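Local coordinates for cyanophycinase-like exopeptidase (actinobacterium SCGC AAA027-L06, PDB 6NQC), which probably hydrolyses peptide bonds at chain ends as a serine exopeptidase of family S51, to which the cyanophycinases also belong, at residues 31-36 against 74-79; 59-64 against 117-122; 27-32 against 151-156; 187-192 against 217-222. All blocks are in the same frame, centred on the assembly; numbering follows the deposited sequence.

Contact 1: 31-36 against 74-79; sequences SGEYLP and EFWKQL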
# COMPACT_ATOMS: atom_id res chain seq x y z
N SER A 31 -8.85 -0.35 3.71
CA SER A 31 -9.69 -1.21 2.86
C SER A 31 -10.24 -0.30 1.76
O SER A 31 -10.16 0.92 1.86
CB SER A 31 -10.85 -1.91 3.59
OG SER A 31 -11.96 -1.04 3.78
N GLY A 32 -10.83 -0.91 0.74
CA GLY A 32 -11.66 -0.18 -0.20
C GLY A 32 -10.96 0.27 -1.44
O GLY A 32 -11.41 1.25 -2.06
N GLU A 33 -9.85 -0.39 -1.81
CA GLU A 33 -9.16 -0.03 -3.04
C GLU A 33 -10.14 -0.04 -4.21
O GLU A 33 -11.07 -0.86 -4.27
CB GLU A 33 -7.99 -0.96 -3.31
CG GLU A 33 -8.36 -2.41 -3.67
CD GLU A 33 -8.39 -3.31 -2.46
OE1 GLU A 33 -9.42 -3.31 -1.78
OE2 GLU A 33 -7.37 -3.99 -2.16
N TYR A 34 -9.90 0.90 -5.14
CA TYR A 34 -10.59 0.97 -6.42
C TYR A 34 -12.07 1.24 -6.29
O TYR A 34 -12.83 1.08 -7.27
CB TYR A 34 -10.36 -0.29 -7.26
CG TYR A 34 -8.92 -0.73 -7.37
CD1 TYR A 34 -7.89 0.20 -7.28
CD2 TYR A 34 -8.58 -2.07 -7.54
CE1 TYR A 34 -6.57 -0.17 -7.37
CE2 TYR A 34 -7.22 -2.46 -7.63
CZ TYR A 34 -6.22 -1.49 -7.55
OH TYR A 34 -4.88 -1.81 -7.62
N LEU A 35 -12.55 1.68 -5.14
CA LEU A 35 -13.99 1.90 -5.03
C LEU A 35 -14.36 3.38 -5.05
O LEU A 35 -13.50 4.25 -4.80
CB LEU A 35 -14.58 1.25 -3.77
CG LEU A 35 -14.56 -0.29 -3.80
CD1 LEU A 35 -15.39 -0.83 -2.64
CD2 LEU A 35 -15.02 -0.89 -5.13
N PRO A 36 -15.61 3.72 -5.40
CA PRO A 36 -15.97 5.14 -5.53
C PRO A 36 -15.63 5.99 -4.33
O PRO A 36 -15.18 7.15 -4.49
CB PRO A 36 -17.49 5.09 -5.76
CG PRO A 36 -17.72 3.78 -6.41
CD PRO A 36 -16.71 2.82 -5.78
N GLU A 74 -9.00 -11.86 -12.55
CA GLU A 74 -9.68 -11.05 -13.56
C GLU A 74 -10.67 -10.07 -12.92
O GLU A 74 -10.91 -8.99 -13.46
CB GLU A 74 -10.41 -11.93 -14.58
CG GLU A 74 -11.02 -11.17 -15.75
CD GLU A 74 -10.01 -10.45 -16.61
OE1 GLU A 74 -8.84 -10.93 -16.71
OE2 GLU A 74 -10.38 -9.40 -17.20
N PHE A 75 -11.30 -10.45 -11.82
CA PHE A 75 -12.19 -9.53 -11.13
C PHE A 75 -11.40 -8.34 -10.58
O PHE A 75 -11.86 -7.20 -10.68
CB PHE A 75 -12.94 -10.26 -10.00
CG PHE A 75 -13.97 -9.39 -9.29
CD1 PHE A 75 -15.21 -9.17 -9.86
CD2 PHE A 75 -13.70 -8.82 -8.05
CE1 PHE A 75 -16.18 -8.37 -9.21
CE2 PHE A 75 -14.64 -8.04 -7.41
CZ PHE A 75 -15.90 -7.82 -8.00
N TRP A 76 -10.20 -8.60 -10.02
CA TRP A 76 -9.35 -7.50 -9.59
C TRP A 76 -9.00 -6.58 -10.77
O TRP A 76 -9.05 -5.35 -10.63
CB TRP A 76 -8.06 -8.00 -8.91
CG TRP A 76 -8.23 -8.31 -7.46
CD1 TRP A 76 -8.14 -9.54 -6.86
CD2 TRP A 76 -8.57 -7.38 -6.40
NE1 TRP A 76 -8.39 -9.44 -5.52
CE2 TRP A 76 -8.65 -8.14 -5.19
CE3 TRP A 76 -8.82 -6.02 -6.36
CZ2 TRP A 76 -8.95 -7.55 -3.96
CZ3 TRP A 76 -9.13 -5.43 -5.13
CH2 TRP A 76 -9.19 -6.20 -3.95
N LYS A 77 -8.59 -7.19 -11.89
CA LYS A 77 -8.30 -6.41 -13.10
C LYS A 77 -9.47 -5.50 -13.49
O LYS A 77 -9.29 -4.28 -13.73
CB LYS A 77 -7.95 -7.37 -14.24
CG LYS A 77 -7.33 -6.73 -15.45
CD LYS A 77 -7.22 -7.74 -16.60
CE LYS A 77 -6.76 -7.08 -17.86
NZ LYS A 77 -6.05 -8.04 -18.79
N GLN A 78 -10.68 -6.06 -13.51
CA GLN A 78 -11.82 -5.30 -14.01
C GLN A 78 -12.27 -4.25 -13.00
O GLN A 78 -12.64 -3.14 -13.37
CB GLN A 78 -12.97 -6.25 -14.35
CG GLN A 78 -13.12 -6.52 -15.84
CD GLN A 78 -13.43 -5.26 -16.66
OE1 GLN A 78 -14.47 -4.58 -16.47
NE2 GLN A 78 -12.55 -4.93 -17.58
N LEU A 79 -12.21 -4.58 -11.71
CA LEU A 79 -12.42 -3.58 -10.66
C LEU A 79 -11.48 -2.39 -10.83
O LEU A 79 -11.91 -1.22 -10.85
CB LEU A 79 -12.22 -4.23 -9.30
CG LEU A 79 -12.78 -3.51 -8.07
CD1 LEU A 79 -14.27 -3.34 -8.21
CD2 LEU A 79 -12.43 -4.31 -6.82
O HOH W 1 -14.18 -0.01 -9.55
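E33 and Y34 meet W76 where the loop after the first strand, 26-29, of this alpha/beta peptidase fold passes helix 70-87. The loop makes a type II beta turn from G32 to L35, with E33 and Y34 at its corners. Packing is tight on the tryptophan side. The E33 chain bends at chi2 (-92°) and crosses W76 at about a right angle, bringing CD to 3.3 Å from W76 CH2, while OE1 lies in the plane of the indole at its edge. The carboxylate is not flat on the ring; the two planes are 56° apart. G121 N donates to OE2 and so fixes the far end of the acid, and E33 CG sits over the rim of one face of the Y34 ring. That ring, buried and in contact with Y118 as well, runs across the indole, with CE2 4.1 Å from W76 CE3. Moving along the helix to L79, the fit becomes looser and more solvent-accessible. Y34 CB comes to 4.1 Å from L79 CG, and L35, on the surface, adds a single methyl contact, CD2 to L79 CD1 at 4.0 Å. Backbone polar groups come together here through solvent: residues 31-36 and 74-79 share no direct hydrogen bond, although L35 O is bound by Q83 NE2 further along the helix. One water bridges two carbonyls, donating to Y34 O at 2.9 Å and, with its second proton, to L79 O at the same distance.

Contact 2: 59-64 against 117-122; sequences LQIPTA and IYFSGG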
# COMPACT_ATOMS: atom_id res chain seq x y z
N LEU A 59 -1.01 2.15 -12.25
CA LEU A 59 -0.40 0.84 -12.36
C LEU A 59 -0.85 0.01 -11.16
O LEU A 59 -0.73 0.45 -10.01
CB LEU A 59 1.12 0.98 -12.43
CG LEU A 59 1.91 -0.13 -13.10
CD1 LEU A 59 3.28 0.35 -13.56
CD2 LEU A 59 2.06 -1.25 -12.07
N GLN A 60 -1.42 -1.15 -11.42
CA GLN A 60 -2.12 -1.94 -10.40
C GLN A 60 -1.45 -3.29 -10.27
O GLN A 60 -1.23 -3.99 -11.26
CB GLN A 60 -3.59 -2.09 -10.76
CG GLN A 60 -4.26 -0.75 -10.82
CD GLN A 60 -5.63 -0.79 -11.45
OE1 GLN A 60 -6.09 -1.84 -11.90
NE2 GLN A 60 -6.31 0.36 -11.44
N ILE A 61 -1.05 -3.63 -9.05
CA ILE A 61 -0.27 -4.84 -8.79
C ILE A 61 -1.05 -5.72 -7.83
O ILE A 61 -1.27 -5.36 -6.64
CB ILE A 61 1.13 -4.49 -8.27
CG1 ILE A 61 1.88 -3.67 -9.32
CG2 ILE A 61 1.86 -5.76 -7.95
CD1 ILE A 61 3.26 -3.29 -8.95
N PRO A 62 -1.53 -6.87 -8.31
CA PRO A 62 -2.44 -7.69 -7.51
C PRO A 62 -1.75 -8.90 -6.91
O PRO A 62 -2.41 -9.86 -6.54
CB PRO A 62 -3.47 -8.13 -8.56
CG PRO A 62 -2.57 -8.43 -9.73
CD PRO A 62 -1.48 -7.35 -9.71
N THR A 63 -0.44 -8.86 -6.81
CA THR A 63 0.32 -10.02 -6.38
C THR A 63 -0.12 -10.59 -5.05
O THR A 63 0.03 -11.79 -4.82
CB THR A 63 1.81 -9.63 -6.30
OG1 THR A 63 2.17 -9.01 -7.53
CG2 THR A 63 2.69 -10.85 -6.05
N ALA A 64 -0.63 -9.75 -4.13
CA ALA A 64 -1.17 -10.26 -2.88
C ALA A 64 -2.23 -11.32 -3.12
O ALA A 64 -2.43 -12.17 -2.26
CB ALA A 64 -1.75 -9.13 -2.02
N ILE A 117 1.56 3.62 -8.40
CA ILE A 117 1.68 2.17 -8.30
C ILE A 117 0.91 1.76 -7.06
O ILE A 117 1.10 2.35 -6.00
CB ILE A 117 3.15 1.74 -8.24
CG1 ILE A 117 3.86 2.17 -9.53
CG2 ILE A 117 3.27 0.26 -8.04
CD1 ILE A 117 5.38 2.00 -9.42
N TYR A 118 -0.04 0.81 -7.22
CA TYR A 118 -0.98 0.42 -6.17
C TYR A 118 -0.87 -1.08 -5.90
O TYR A 118 -1.01 -1.88 -6.82
CB TYR A 118 -2.42 0.77 -6.60
CG TYR A 118 -3.37 0.97 -5.47
CD1 TYR A 118 -3.87 -0.13 -4.76
CD2 TYR A 118 -3.75 2.25 -5.05
CE1 TYR A 118 -4.74 0.04 -3.71
CE2 TYR A 118 -4.60 2.42 -3.98
CZ TYR A 118 -5.10 1.29 -3.32
OH TYR A 118 -5.96 1.40 -2.25
N PHE A 119 -0.59 -1.46 -4.63
CA PHE A 119 -0.69 -2.85 -4.21
C PHE A 119 -2.10 -3.09 -3.66
O PHE A 119 -2.46 -2.54 -2.63
CB PHE A 119 0.33 -3.20 -3.13
CG PHE A 119 1.75 -3.13 -3.58
CD1 PHE A 119 2.21 -3.97 -4.58
CD2 PHE A 119 2.63 -2.25 -2.99
CE1 PHE A 119 3.55 -3.92 -4.99
CE2 PHE A 119 3.95 -2.18 -3.41
CZ PHE A 119 4.42 -3.01 -4.42
N SER A 120 -2.89 -3.93 -4.33
CA SER A 120 -4.20 -4.28 -3.79
C SER A 120 -4.07 -5.42 -2.77
O SER A 120 -2.98 -5.95 -2.51
CB SER A 120 -5.18 -4.62 -4.91
OG SER A 120 -4.62 -5.55 -5.81
N GLY A 121 -5.21 -5.76 -2.17
CA GLY A 121 -5.26 -6.64 -1.02
C GLY A 121 -5.14 -8.13 -1.38
O GLY A 121 -5.14 -8.54 -2.54
N GLY A 122 -5.00 -8.93 -0.33
CA GLY A 122 -4.81 -10.35 -0.41
C GLY A 122 -4.00 -10.86 0.77
O GLY A 122 -4.29 -10.55 1.93
O HOH W 2 -0.97 -6.92 -4.35
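The F119 ring turns an edge to I61: CG2 lies near the ring plane, 3.8 Å from F119 CD1, the two side chains running side by side. L59, I61, I117 and F119 occupy one face of the sheet, whose strands run parallel here, and I140 of helix 135-145 packs on the last three. On the other face are Q60, whose NE2 is held by G80 O, and Y118, whose ring leads away to meet that of Y34. With CG1 beside its backbone N (chi1 -61°), I61 sends CD1 to I117 CG2 at 3.7 Å. Trimming I61 to an alanine would probably open a gap beside I117 and deprive the F119 edge of its aliphatic neighbour. Strands 59-61 and 117-119 are joined by Y118 N to L59 O at 2.9 Å and I61 N to Y118 O at 2.8 Å; S120 N to I61 O, at 3.2 Å, extends the pairing. Beyond it, water 2 donates to I61 O and S120 O and accepts from A64 N at 2.9 Å. A side chain on G122 would clash with A64 O. Buried backbone polar groups are thus satisfied beyond the strand ends, where regular pairing stops, by an extra water rung.

Contact 3: 27-32 against 151-156; sequences GLVGSG and AGCSAG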
# COMPACT_ATOMS: atom_id res chain seq x y z
N GLY A 27 0.65 6.27 0.22
CA GLY A 27 -0.68 6.03 0.74
C GLY A 27 -0.79 4.69 1.46
O GLY A 27 -0.44 3.64 0.91
N LEU A 28 -1.33 4.74 2.67
CA LEU A 28 -1.67 3.55 3.46
C LEU A 28 -3.18 3.46 3.60
O LEU A 28 -3.81 4.35 4.20
CB LEU A 28 -1.00 3.63 4.84
CG LEU A 28 0.45 4.08 4.85
CD1 LEU A 28 0.96 4.31 6.25
CD2 LEU A 28 1.29 3.05 4.12
N VAL A 29 -3.78 2.41 3.03
CA VAL A 29 -5.24 2.30 2.93
C VAL A 29 -5.72 1.11 3.75
O VAL A 29 -5.19 0.00 3.62
CB VAL A 29 -5.68 2.18 1.47
CG1 VAL A 29 -7.18 2.15 1.33
CG2 VAL A 29 -5.12 3.42 0.67
N GLY A 30 -6.74 1.33 4.56
CA GLY A 30 -7.24 0.26 5.43
C GLY A 30 -8.14 -0.76 4.75
O GLY A 30 -8.17 -1.94 5.15
N SER A 31 -8.85 -0.35 3.71
CA SER A 31 -9.69 -1.21 2.86
C SER A 31 -10.24 -0.30 1.76
O SER A 31 -10.16 0.92 1.86
CB SER A 31 -10.85 -1.91 3.59
OG SER A 31 -11.96 -1.04 3.78
N GLY A 32 -10.83 -0.91 0.74
CA GLY A 32 -11.66 -0.18 -0.20
C GLY A 32 -10.96 0.27 -1.44
O GLY A 32 -11.41 1.25 -2.06
N ALA A 151 0.98 3.30 -3.14
CA ALA A 151 -0.05 3.04 -2.15
C ALA A 151 -0.23 1.54 -2.01
O ALA A 151 0.05 0.77 -2.94
CB ALA A 151 -1.38 3.73 -2.54
N GLY A 152 -0.68 1.14 -0.84
CA GLY A 152 -1.04 -0.23 -0.58
C GLY A 152 -2.27 -0.30 0.30
O GLY A 152 -2.44 0.50 1.24
N CYS A 153 -3.15 -1.22 -0.04
CA CYS A 153 -4.42 -1.40 0.65
C CYS A 153 -4.43 -2.75 1.35
O CYS A 153 -4.10 -3.77 0.75
CB CYS A 153 -5.57 -1.28 -0.34
SG CYS A 153 -7.15 -1.59 0.39
N SER A 154 -4.78 -2.73 2.65
CA SER A 154 -4.87 -3.92 3.49
C SER A 154 -3.52 -4.65 3.49
O SER A 154 -2.53 -4.10 3.99
CB SER A 154 -6.03 -4.80 3.01
OG SER A 154 -6.28 -5.79 3.97
N ALA A 155 -3.45 -5.84 2.88
CA ALA A 155 -2.18 -6.54 2.78
C ALA A 155 -1.12 -5.65 2.15
O ALA A 155 0.07 -5.75 2.48
CB ALA A 155 -2.31 -7.82 1.96
N GLY A 156 -1.53 -4.82 1.17
CA GLY A 156 -0.58 -3.97 0.48
C GLY A 156 0.01 -2.89 1.36
O GLY A 156 1.14 -2.44 1.12
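The strand-to-helix turn at G152, S154 and G156 has the GxSxG pattern of a nucleophile elbow, consistent with S154 being the nucleophile of this S51 peptidase, and strand 26-29 runs parallel to strand 149-153, which leads into it. Three backbone bonds fasten the pair: G152 N to G27 O at 3.1 Å, V29 N to G152 O at 2.9 Å, and S154 N to V29 O at 2.9 Å, the last nearly straight. S154 itself has the strained backbone angles of an elbow (phi 57°, psi -112°). G152 keeps the turn compact, since a CB would hit G156 O, while G27 allows close strand pairing beside A151 CB. On the face shared by V29 and C153, V29 CG1 meets C153 SG at 3.9 Å. That sulfur, carried anti to the backbone N (chi1 176°), lies against the loop that follows V29, 3.6 Å from S31 CA. S31 OG accepts from V220 N, and S154 OG has a weak hydrogen bond with H189 NE2. The chemistry is a division of labour: the S154 backbone N-H is spent on V29 O, anchoring the strained residue to the sheet, while its hydroxyl faces the histidine.

Contact 4: 187-192 against 217-222; sequences IPHFNK and IDEVTA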
# COMPACT_ATOMS: atom_id res chain seq x y z
N ILE A 187 -2.04 -1.83 10.94
CA ILE A 187 -3.08 -2.83 11.03
C ILE A 187 -4.28 -2.31 10.21
O ILE A 187 -4.87 -1.30 10.60
CB ILE A 187 -3.48 -3.11 12.48
CG1 ILE A 187 -2.25 -3.61 13.23
CG2 ILE A 187 -4.57 -4.15 12.50
CD1 ILE A 187 -2.40 -3.65 14.73
N PRO A 188 -4.61 -2.95 9.09
CA PRO A 188 -5.73 -2.47 8.26
C PRO A 188 -7.05 -3.02 8.79
O PRO A 188 -7.08 -3.71 9.77
CB PRO A 188 -5.41 -3.06 6.89
CG PRO A 188 -4.62 -4.33 7.18
CD PRO A 188 -3.87 -4.07 8.48
N HIS A 189 -8.15 -2.69 8.08
CA HIS A 189 -9.47 -3.21 8.44
C HIS A 189 -9.67 -3.08 9.95
O HIS A 189 -10.18 -4.03 10.59
CB HIS A 189 -9.63 -4.69 8.06
CG HIS A 189 -9.56 -4.97 6.59
ND1 HIS A 189 -10.65 -4.84 5.75
CD2 HIS A 189 -8.56 -5.45 5.83
CE1 HIS A 189 -10.29 -5.17 4.52
NE2 HIS A 189 -9.02 -5.53 4.54
N PHE A 190 -9.20 -1.98 10.55
CA PHE A 190 -9.00 -2.00 11.99
C PHE A 190 -10.30 -2.21 12.77
O PHE A 190 -10.29 -2.85 13.83
CB PHE A 190 -8.38 -0.71 12.46
CG PHE A 190 -7.91 -0.75 13.89
CD1 PHE A 190 -6.80 -1.48 14.25
CD2 PHE A 190 -8.57 -0.05 14.86
CE1 PHE A 190 -6.37 -1.50 15.54
CE2 PHE A 190 -8.11 -0.06 16.18
CZ PHE A 190 -7.03 -0.79 16.50
N ASN A 191 -11.39 -1.70 12.25
CA ASN A 191 -12.67 -1.78 12.92
C ASN A 191 -13.29 -3.16 12.83
O ASN A 191 -14.24 -3.43 13.56
CB ASN A 191 -13.62 -0.70 12.36
CG ASN A 191 -13.82 -0.81 10.86
OD1 ASN A 191 -12.85 -0.79 10.08
ND2 ASN A 191 -15.09 -0.90 10.43
N LYS A 192 -12.75 -4.04 12.00
CA LYS A 192 -13.29 -5.40 11.85
C LYS A 192 -12.29 -6.53 12.08
O LYS A 192 -12.74 -7.61 12.44
CB LYS A 192 -13.90 -5.55 10.44
CG LYS A 192 -14.90 -4.42 10.11
CD LYS A 192 -16.03 -4.92 9.22
CE LYS A 192 -17.33 -4.16 9.47
NZ LYS A 192 -18.41 -5.09 9.95
N ILE A 217 -5.74 1.49 10.81
CA ILE A 217 -6.50 2.24 9.80
C ILE A 217 -7.81 1.49 9.59
O ILE A 217 -7.80 0.31 9.21
CB ILE A 217 -5.71 2.39 8.49
CG1 ILE A 217 -4.37 3.11 8.78
CG2 ILE A 217 -6.53 3.20 7.46
CD1 ILE A 217 -3.47 3.25 7.53
N ASP A 218 -8.92 2.18 9.86
CA ASP A 218 -10.24 1.62 9.65
C ASP A 218 -10.52 1.34 8.17
O ASP A 218 -9.85 1.87 7.26
CB ASP A 218 -11.35 2.57 10.14
CG ASP A 218 -11.46 2.62 11.65
OD1 ASP A 218 -10.90 1.74 12.30
OD2 ASP A 218 -12.10 3.56 12.17
N GLU A 219 -11.56 0.55 7.92
CA GLU A 219 -12.04 0.35 6.56
C GLU A 219 -12.39 1.68 5.90
O GLU A 219 -12.79 2.66 6.56
CB GLU A 219 -13.23 -0.60 6.58
CG GLU A 219 -12.81 -2.00 7.03
CD GLU A 219 -13.79 -3.09 6.71
OE1 GLU A 219 -15.00 -2.83 6.74
OE2 GLU A 219 -13.32 -4.20 6.44
N VAL A 220 -12.13 1.72 4.60
CA VAL A 220 -12.39 2.86 3.73
C VAL A 220 -11.81 4.14 4.30
O VAL A 220 -12.38 5.21 4.17
CB VAL A 220 -13.92 2.98 3.51
CG1 VAL A 220 -14.20 3.92 2.33
CG2 VAL A 220 -14.52 1.63 3.28
N THR A 221 -10.63 4.02 4.90
CA THR A 221 -9.87 5.14 5.44
C THR A 221 -8.43 4.96 4.99
O THR A 221 -7.98 3.83 4.74
CB THR A 221 -9.96 5.19 6.96
OG1 THR A 221 -11.34 5.12 7.35
CG2 THR A 221 -9.37 6.45 7.53
N ALA A 222 -7.72 6.09 4.87
CA ALA A 222 -6.34 6.08 4.44
C ALA A 222 -5.56 7.15 5.20
O ALA A 222 -6.12 8.09 5.77
CB ALA A 222 -6.20 6.29 2.91
O HOH W 3 -16.43 -0.64 7.69
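E219 reaches across to H189 in a His-carboxylate pair which, with S154 beyond, has the geometry of a Ser-His-Glu triad, though that role is inferred. The side chain leaves the backbone with CG beside the backbone N (chi1 -66°) and is extended beyond. CB passes N191 OD1 at 3.5 Å, and CG comes closer to the same oxygen, 3.3 Å. CD has H189 ND1 and K192 CG as neighbours. At the tip the oxygens part: OE1 lies 3.4 Å from K192 CD and accepts from water 3 at 2.8 Å, while OE2 accepts a hydrogen bond from H189 ND1 at 2.8 Å, the N-H pointing at it almost directly (172°). OE2 uses its anti lone pair and stays close to the imidazole plane, with the carboxylate turned 65° from the ring. A leucine in its place would probably leave H189 ND1 without its acceptor and the imidazole freer to turn. N191 steadies the base of the glutamate: its OD1 accepts from E219 N at 2.9 Å in an all but straight bond, and its ND2 donates to water 3. Nearer the strand ends, I217 N bonds to I187 O at 2.9 Å, and F190 N donates to I217 O from above the carbonyl plane. D218 OD1 sits at the F190 ring edge and accepts from H241 NE2. ND1 thus donates to the glutamate while NE2 is left to its weak bond with S154 OG, consistent with a charge relay, with N191 as a second-shell residue positioning E219.

In the fold
From the N terminus, strand 26-29 and the loop behind it serve two contacts. Residues 31-36 close the shorter loop against helix 70-87 (contact 1), and 27-32 close the long one against strand 149-153 and the turn after it (contact 3). Contact 2 joins strands 57-61 and 116-119 within that long loop and crosses contact 1, because 59-64 falls inside the loop of contact 1 while 117-122 falls beyond 74-79. Contacts 2 and 3 are linked by backbone bonds between 116-119 and 149-153, neighbours in the main sheet. Contact 4 follows in series, tying the end of strand 184-187 to the link between 213-217 and 221-225; G30 N to T221 O, 2.8 Å, fastens it to contact 3.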